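Local coordinates for protein Phosphoglucosamine/phosphogalactosamine mutase (Sulfolobus tokodaii, PDB 2F7L) that isomerises glucosamine 6-phosphate to glucosamine 1-phosphate, and the galactosamine pair likewise, with magnesium as cofactor, on the route to UDP-N-acetylglucosamine and UDP-N-acetylgalactosamine, at residues A[262-267]-A[292-297]; A[278-283]-A[299-304]; A[288-293]-A[365-370]. One frame throughout, in Å; residues are numbered along the deposited sequence.

The three contacts belong to one alpha/beta/alpha domain of the mutase, the third along the chain, and all lie away from the phosphoserine and magnesium positions inferred for the active site. Contact 1 sets helix 259-272 beside helix 290-296. Contact 2 pairs the two parallel strands that this second helix connects, its centre about 9 Å from that of contact 1, and Leu295 and Ile281 link the two. Contact 3 packs the start of helix 290-296 against residues 365-370, which lead on to the C-terminal domain; its centre is about 7 Å from that of contact 1 and about 15 Å from that of contact 2. Helix 290-296 is thus the element around which all three are arranged.

Contact 1. Residues A[262-267]-A[292-297]; sequences SGTLLS and EEYLSK
Thr264, which touches Tyr294 and Leu295 across the contact, keeps its polar atom within its own helix: OG1 is hydrogen-bonded to Asp260 O, one turn earlier. The methyl branch is left for the neighbouring helix. CG2 stands anti to the backbone N and meets Tyr294 at the root of the ring, 3.9 Å from Tyr294 CB and hardly farther from Tyr294 CD2, at a slant to the ring. One turn along helix 259-272, Ser267 OG lies 3.9 Å from Leu295 CD1. The other methyl of that leucine, Leu295 CD2, rests 3.8 Å from Thr264 O, so one branch meets each of the two residues. Leu265 adds only a distant touch, through CD1, to the hydroxyl end of Tyr294. Lys297 NZ lies over the ring of the same tyrosine and is weakly bonded to Tyr294 O.

The contact is therefore made by the methyl branches of Thr264 and Leu295, the Ser267 hydroxyl and the base of the Tyr294 ring, in van der Waals touch. The two helical segments run nearly parallel, at 13°, with their axes 10.0 Å apart. Beneath them, Ser267 and Leu295 both reach Ile281 of strand 280-284, which places the helices side by side on one face of the sheet, while Leu265 also packs on Leu363 and Phe364 of helix 360-365 and Leu266 on helix 342-356.

Contact 2. Residues A[278-283]-A[299-304]; sequences IKKIVT and NIQVDW
Ile281, Ile300 and Val302 form the closely packed side of this strand pair. A chi1 of 66° sets Ile281 CG1 in the crowded position between its backbone N and carbonyl carbon, and chi2 (80°) brings CD1 alongside Val302, 3.7 Å from Val302 CB. The other branch, Ile281 CG2, meets Ile300 CG2 at 3.8 Å as the two side chains slant across each other. Farther along the same face the methyl Thr283 CG2 lies against the six-membered part of the Trp304 indole, both side chains pointing the same way, while Thr283 OG1 turns to Phe325 O. Leu295, Val291 and Glu292 of helix 290-296 cover this face.

Three backbone bonds hold the strands in parallel register: Ile281 N to Gln301 O at 2.9 Å, Asp303 N to Ile281 O, which is nearly straight at 177°, and Thr283 N to Asp303 O at 3.1 Å. The paired strands belong to a beta-alpha-beta unit, joined by helix 290-296, which is closed by a Schellman motif with Asn299 as its C-prime residue; strand 301-305 forms an edge of the domain's sheet.

On the opposite face Val282 is buried under Lys315 and Val316 of helix 309-318, and the looser, solvent-facing part is confined to the end with Lys280 and Gln301. Lys280 NZ stands beside the amide of Gln301, 3.7 Å from Gln301 NE2, and 4.8 Å from Asp303 OD2, a distance at which the charges may attract but do not pair. An alanine at Lys280 would probably remove the positive charge near Asp303 and open a gap beside the Gln301 amide. At the exposed end a water donates to Gln301 OE1 and, weakly, to Lys279 O.

Contact 3. Residues A[288-293]-A[365-370]; sequences SSLVEE and DRLPKY
The ring of Tyr370 meets the start of helix 290-296 with both a face and an edge. Ser288 OG stands 4.3 Å above the plane on one face, displaced toward the rim, and Glu293 OE1 lies at the edge, in the plane of the ring. Leu290 CB, 3.8 Å from Tyr370 CE1, approaches at a slant. The carboxylate of Glu293 is turned 70° from the ring plane, and Tyr370 OH donates to Glu293 OE1 at 2.9 Å, nearly in line with the C-O bond of the acceptor. Glu293 CG is anti to the backbone N (chi1 -162°) and the chain runs on extended, which carries the carboxylate past Pro368 in the opposite sense to the proline; Pro368 CG lies 3.7 Å from Glu293 OE2. Leu290 meets the proline at about a right angle, with Leu290 CG 3.9 Å from Pro368 CD, and touches Leu367 lightly beyond it.

Ser288 has a second task, since its OG accepts from Leu290 N at 2.9 Å, a capping bond at the entry to the helix. The same hydroxyl is hydrogen-bonded to Glu434, and Glu293 OE2 forms a salt bridge with Lys436. Both of these partners belong to the C-terminal domain, to which residues 365-370 lead as the link between helix 360-365 and strand 371-378. The contact thus lies where the third domain meets the fourth.

With a phenol on one oxygen and an ammonium group on the other, Glu293 is held at both ends of its carboxylate, an arrangement likely to favour its ionised form and to restrict rotation of the group.

Contact 1. Residues A[262-267]-A[292-297]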
# COMPACT_ATOMS: atom_id res chain seq x y z
N SER A 262 9.85 4.52 -8.43
CA SER A 262 10.49 4.81 -7.16
C SER A 262 10.69 3.55 -6.34
O SER A 262 11.52 3.52 -5.43
CB SER A 262 9.67 5.84 -6.37
OG SER A 262 8.35 5.41 -6.17
N GLY A 263 9.93 2.51 -6.65
CA GLY A 263 10.07 1.27 -5.91
C GLY A 263 11.38 0.65 -6.32
O GLY A 263 12.08 0.03 -5.53
N THR A 264 11.71 0.84 -7.60
CA THR A 264 12.95 0.32 -8.19
C THR A 264 14.18 1.04 -7.61
O THR A 264 15.14 0.41 -7.20
CB THR A 264 12.90 0.48 -9.74
OG1 THR A 264 11.95 -0.45 -10.28
CG2 THR A 264 14.26 0.21 -10.35
N LEU A 265 14.12 2.37 -7.59
CA LEU A 265 15.18 3.22 -7.05
C LEU A 265 15.41 2.88 -5.57
O LEU A 265 16.54 2.78 -5.11
CB LEU A 265 14.75 4.69 -7.19
CG LEU A 265 15.52 5.65 -8.09
CD1 LEU A 265 16.21 4.90 -9.20
CD2 LEU A 265 14.57 6.69 -8.66
N LEU A 266 14.31 2.71 -4.83
CA LEU A 266 14.34 2.39 -3.41
C LEU A 266 14.79 0.96 -3.23
O LEU A 266 15.53 0.63 -2.29
CB LEU A 266 12.95 2.57 -2.81
CG LEU A 266 12.70 3.82 -1.96
CD1 LEU A 266 13.52 5.02 -2.42
CD2 LEU A 266 11.22 4.11 -1.99
N SER A 267 14.34 0.09 -4.12
CA SER A 267 14.73 -1.32 -4.05
C SER A 267 16.26 -1.36 -4.21
O SER A 267 16.95 -2.22 -3.66
CB SER A 267 14.02 -2.08 -5.17
OG SER A 267 13.84 -3.44 -4.80
N GLU A 292 13.28 -5.09 -13.76
CA GLU A 292 14.29 -6.11 -14.04
C GLU A 292 15.50 -5.50 -14.72
O GLU A 292 16.64 -5.78 -14.37
CB GLU A 292 13.75 -7.20 -14.96
CG GLU A 292 12.81 -8.17 -14.31
CD GLU A 292 12.52 -9.34 -15.21
OE1 GLU A 292 12.27 -9.12 -16.42
OE2 GLU A 292 12.52 -10.49 -14.71
N GLU A 293 15.22 -4.67 -15.71
CA GLU A 293 16.28 -4.03 -16.46
C GLU A 293 17.27 -3.33 -15.55
O GLU A 293 18.47 -3.56 -15.62
CB GLU A 293 15.67 -3.02 -17.43
CG GLU A 293 16.58 -2.59 -18.56
CD GLU A 293 15.80 -1.89 -19.65
OE1 GLU A 293 14.62 -2.26 -19.87
OE2 GLU A 293 16.36 -0.97 -20.28
N TYR A 294 16.75 -2.47 -14.68
CA TYR A 294 17.59 -1.71 -13.77
C TYR A 294 18.20 -2.53 -12.64
O TYR A 294 19.38 -2.41 -12.37
CB TYR A 294 16.80 -0.56 -13.17
CG TYR A 294 17.65 0.59 -12.69
CD1 TYR A 294 17.99 1.64 -13.53
CD2 TYR A 294 18.13 0.62 -11.38
CE1 TYR A 294 18.77 2.69 -13.09
CE2 TYR A 294 18.92 1.67 -10.93
CZ TYR A 294 19.23 2.70 -11.79
OH TYR A 294 19.98 3.76 -11.33
N LEU A 295 17.42 -3.36 -11.98
CA LEU A 295 17.98 -4.14 -10.88
C LEU A 295 18.91 -5.23 -11.36
O LEU A 295 19.69 -5.76 -10.58
CB LEU A 295 16.88 -4.73 -10.01
CG LEU A 295 16.02 -3.70 -9.26
CD1 LEU A 295 15.04 -4.43 -8.35
CD2 LEU A 295 16.91 -2.75 -8.44
N SER A 296 18.81 -5.55 -12.65
CA SER A 296 19.65 -6.59 -13.25
C SER A 296 21.13 -6.24 -13.14
O SER A 296 21.95 -7.09 -12.78
CB SER A 296 19.29 -6.79 -14.72
OG SER A 296 18.21 -7.70 -14.85
N LYS A 297 21.45 -5.00 -13.44
CA LYS A 297 22.83 -4.55 -13.36
C LYS A 297 23.28 -4.31 -11.92
O LYS A 297 24.05 -3.40 -11.65
CB LYS A 297 23.03 -3.29 -14.21
CG LYS A 297 22.07 -2.15 -13.95
CD LYS A 297 22.55 -0.91 -14.70
CE LYS A 297 21.49 0.21 -14.70
NZ LYS A 297 20.97 0.53 -13.33

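Contact 2. Residues A[278-283]-A[299-304]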
# COMPACT_ATOMS: atom_id res chain seq x y z
N ILE A 278 20.22 -10.92 0.92
CA ILE A 278 19.92 -11.55 -0.36
C ILE A 278 19.41 -10.58 -1.44
O ILE A 278 18.23 -10.23 -1.44
CB ILE A 278 18.85 -12.65 -0.20
CG1 ILE A 278 18.76 -13.11 1.27
CG2 ILE A 278 19.14 -13.78 -1.16
CD1 ILE A 278 20.07 -13.58 1.88
N LYS A 279 20.29 -10.16 -2.35
CA LYS A 279 19.90 -9.26 -3.43
C LYS A 279 18.71 -9.98 -4.07
O LYS A 279 18.85 -11.04 -4.70
CB LYS A 279 21.02 -9.09 -4.47
CG LYS A 279 22.43 -8.86 -3.91
CD LYS A 279 22.57 -7.55 -3.16
CE LYS A 279 23.99 -7.36 -2.66
NZ LYS A 279 24.05 -6.21 -1.71
N LYS A 280 17.53 -9.41 -3.86
CA LYS A 280 16.31 -10.00 -4.36
C LYS A 280 15.13 -9.25 -3.75
O LYS A 280 15.09 -9.02 -2.54
CB LYS A 280 16.25 -11.44 -3.91
CG LYS A 280 14.97 -12.15 -4.27
CD LYS A 280 14.76 -13.35 -3.37
CE LYS A 280 16.08 -13.85 -2.80
NZ LYS A 280 17.13 -13.97 -3.87
N ILE A 281 14.18 -8.87 -4.61
CA ILE A 281 13.01 -8.15 -4.18
C ILE A 281 11.76 -8.80 -4.75
O ILE A 281 11.84 -9.58 -5.70
CB ILE A 281 13.11 -6.67 -4.61
CG1 ILE A 281 13.08 -6.55 -6.14
CG2 ILE A 281 14.41 -6.06 -4.06
CD1 ILE A 281 11.72 -6.62 -6.75
N VAL A 282 10.60 -8.49 -4.17
CA VAL A 282 9.31 -9.03 -4.60
C VAL A 282 8.49 -7.89 -5.18
O VAL A 282 8.60 -6.76 -4.73
CB VAL A 282 8.52 -9.60 -3.40
CG1 VAL A 282 7.17 -10.14 -3.84
CG2 VAL A 282 9.32 -10.69 -2.73
N THR A 283 7.68 -8.17 -6.19
CA THR A 283 6.80 -7.14 -6.75
C THR A 283 5.67 -7.79 -7.54
O THR A 283 5.78 -8.94 -7.98
CB THR A 283 7.54 -6.13 -7.64
OG1 THR A 283 6.81 -4.89 -7.64
CG2 THR A 283 7.65 -6.63 -9.07
N ASN A 299 22.57 -7.39 -9.79
CA ASN A 299 22.39 -8.78 -9.36
C ASN A 299 21.19 -9.03 -8.47
O ASN A 299 21.06 -10.10 -7.85
CB ASN A 299 23.66 -9.27 -8.66
CG ASN A 299 24.86 -9.20 -9.57
OD1 ASN A 299 25.99 -9.40 -9.13
ND2 ASN A 299 24.62 -8.92 -10.85
N ILE A 300 20.31 -8.05 -8.43
CA ILE A 300 19.10 -8.13 -7.63
C ILE A 300 18.02 -8.79 -8.48
O ILE A 300 17.59 -8.22 -9.49
CB ILE A 300 18.62 -6.73 -7.22
CG1 ILE A 300 19.80 -5.93 -6.63
CG2 ILE A 300 17.50 -6.84 -6.21
CD1 ILE A 300 19.52 -4.46 -6.42
N GLN A 301 17.60 -9.99 -8.11
CA GLN A 301 16.54 -10.66 -8.87
C GLN A 301 15.23 -10.04 -8.44
O GLN A 301 15.10 -9.56 -7.32
CB GLN A 301 16.45 -12.13 -8.52
CG GLN A 301 17.73 -12.86 -8.50
CD GLN A 301 17.59 -14.23 -7.89
OE1 GLN A 301 18.56 -14.98 -7.78
NE2 GLN A 301 16.36 -14.57 -7.48
N VAL A 302 14.24 -10.04 -9.33
CA VAL A 302 12.95 -9.51 -8.95
C VAL A 302 12.04 -10.74 -8.97
O VAL A 302 11.96 -11.45 -9.96
CB VAL A 302 12.45 -8.39 -9.92
CG1 VAL A 302 13.63 -7.68 -10.56
CG2 VAL A 302 11.50 -8.93 -10.95
N ASP A 303 11.40 -11.02 -7.84
CA ASP A 303 10.49 -12.14 -7.75
C ASP A 303 9.08 -11.65 -8.03
O ASP A 303 8.49 -10.97 -7.21
CB ASP A 303 10.55 -12.77 -6.36
CG ASP A 303 11.74 -13.69 -6.20
OD1 ASP A 303 11.86 -14.65 -7.00
OD2 ASP A 303 12.55 -13.45 -5.28
N TRP A 304 8.55 -11.98 -9.19
CA TRP A 304 7.21 -11.53 -9.55
C TRP A 304 6.16 -12.26 -8.74
O TRP A 304 6.37 -13.40 -8.36
CB TRP A 304 6.96 -11.74 -11.04
CG TRP A 304 7.85 -10.90 -11.89
CD1 TRP A 304 9.00 -11.28 -12.52
CD2 TRP A 304 7.69 -9.50 -12.16
NE1 TRP A 304 9.56 -10.21 -13.17
CE2 TRP A 304 8.78 -9.10 -12.97
CE3 TRP A 304 6.73 -8.54 -11.81
CZ2 TRP A 304 8.94 -7.79 -13.43
CZ3 TRP A 304 6.89 -7.23 -12.27
CH2 TRP A 304 7.99 -6.87 -13.07
O HOH W 1 19.80 -14.15 -5.83

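Contact 3. Residues A[288-293]-A[365-370]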
# COMPACT_ATOMS: atom_id res chain seq x y z
N SER A 288 6.14 -2.49 -13.85
CA SER A 288 6.83 -2.41 -15.13
C SER A 288 8.03 -3.32 -15.14
O SER A 288 8.68 -3.46 -14.11
CB SER A 288 7.31 -0.99 -15.38
OG SER A 288 8.31 -0.96 -16.39
N SER A 289 8.34 -3.93 -16.28
CA SER A 289 9.50 -4.83 -16.39
C SER A 289 10.80 -4.04 -16.25
O SER A 289 11.88 -4.59 -16.03
CB SER A 289 9.47 -5.60 -17.72
OG SER A 289 9.49 -4.72 -18.82
N LEU A 290 10.66 -2.73 -16.38
CA LEU A 290 11.77 -1.80 -16.20
C LEU A 290 12.56 -2.17 -14.93
O LEU A 290 13.79 -2.04 -14.87
CB LEU A 290 11.17 -0.39 -16.10
CG LEU A 290 11.63 0.78 -15.24
CD1 LEU A 290 10.54 1.83 -15.38
CD2 LEU A 290 11.82 0.43 -13.77
N VAL A 291 11.83 -2.65 -13.92
CA VAL A 291 12.44 -3.06 -12.66
C VAL A 291 13.54 -4.10 -12.90
O VAL A 291 14.62 -4.01 -12.30
CB VAL A 291 11.36 -3.62 -11.69
CG1 VAL A 291 10.67 -4.82 -12.31
CG2 VAL A 291 11.99 -4.00 -10.35
N GLU A 292 13.28 -5.09 -13.76
CA GLU A 292 14.29 -6.11 -14.04
C GLU A 292 15.50 -5.50 -14.72
O GLU A 292 16.64 -5.78 -14.37
CB GLU A 292 13.75 -7.20 -14.96
CG GLU A 292 12.81 -8.17 -14.31
CD GLU A 292 12.52 -9.34 -15.21
OE1 GLU A 292 12.27 -9.12 -16.42
OE2 GLU A 292 12.52 -10.49 -14.71
N GLU A 293 15.22 -4.67 -15.71
CA GLU A 293 16.28 -4.03 -16.46
C GLU A 293 17.27 -3.33 -15.55
O GLU A 293 18.47 -3.56 -15.62
CB GLU A 293 15.67 -3.02 -17.43
CG GLU A 293 16.58 -2.59 -18.56
CD GLU A 293 15.80 -1.89 -19.65
OE1 GLU A 293 14.62 -2.26 -19.87
OE2 GLU A 293 16.36 -0.97 -20.28
N ASP A 365 15.50 10.07 -13.91
CA ASP A 365 15.86 9.86 -15.29
C ASP A 365 16.85 8.72 -15.45
O ASP A 365 16.95 8.16 -16.52
CB ASP A 365 16.41 11.14 -15.91
CG ASP A 365 15.32 12.12 -16.28
OD1 ASP A 365 14.17 11.68 -16.54
OD2 ASP A 365 15.60 13.34 -16.34
N ARG A 366 17.56 8.34 -14.38
CA ARG A 366 18.50 7.24 -14.49
C ARG A 366 17.80 5.90 -14.77
O ARG A 366 18.46 4.89 -14.96
CB ARG A 366 19.32 7.05 -13.20
CG ARG A 366 20.27 8.17 -12.77
CD ARG A 366 21.27 7.56 -11.78
NE ARG A 366 21.79 8.45 -10.73
CZ ARG A 366 22.45 9.58 -10.95
NH1 ARG A 366 22.70 10.01 -12.19
NH2 ARG A 366 22.91 10.26 -9.91
N LEU A 367 16.47 5.90 -14.78
CA LEU A 367 15.70 4.66 -15.01
C LEU A 367 15.23 4.48 -16.46
O LEU A 367 15.08 5.45 -17.21
CB LEU A 367 14.45 4.63 -14.12
CG LEU A 367 14.33 3.98 -12.74
CD1 LEU A 367 15.67 3.72 -12.13
CD2 LEU A 367 13.49 4.89 -11.84
N PRO A 368 14.99 3.23 -16.87
CA PRO A 368 14.53 2.95 -18.23
C PRO A 368 13.21 3.69 -18.44
O PRO A 368 12.37 3.74 -17.54
CB PRO A 368 14.34 1.44 -18.22
CG PRO A 368 15.37 0.98 -17.24
CD PRO A 368 15.25 1.98 -16.13
N LYS A 369 13.01 4.25 -19.62
CA LYS A 369 11.78 4.98 -19.92
C LYS A 369 10.82 4.13 -20.74
O LYS A 369 11.17 3.65 -21.81
CB LYS A 369 12.13 6.28 -20.66
CG LYS A 369 11.05 6.84 -21.58
CD LYS A 369 11.70 7.53 -22.83
CE LYS A 369 11.92 6.57 -24.07
NZ LYS A 369 12.71 5.28 -23.85
N TYR A 370 9.62 3.92 -20.20
CA TYR A 370 8.56 3.14 -20.87
C TYR A 370 7.25 3.92 -20.95
O TYR A 370 6.91 4.68 -20.06
CB TYR A 370 8.26 1.84 -20.12
CG TYR A 370 9.25 0.74 -20.35
CD1 TYR A 370 10.49 0.73 -19.70
CD2 TYR A 370 8.92 -0.34 -21.17
CE1 TYR A 370 11.38 -0.33 -19.87
CE2 TYR A 370 9.80 -1.41 -21.35
CZ TYR A 370 11.03 -1.40 -20.69
OH TYR A 370 11.88 -2.46 -20.83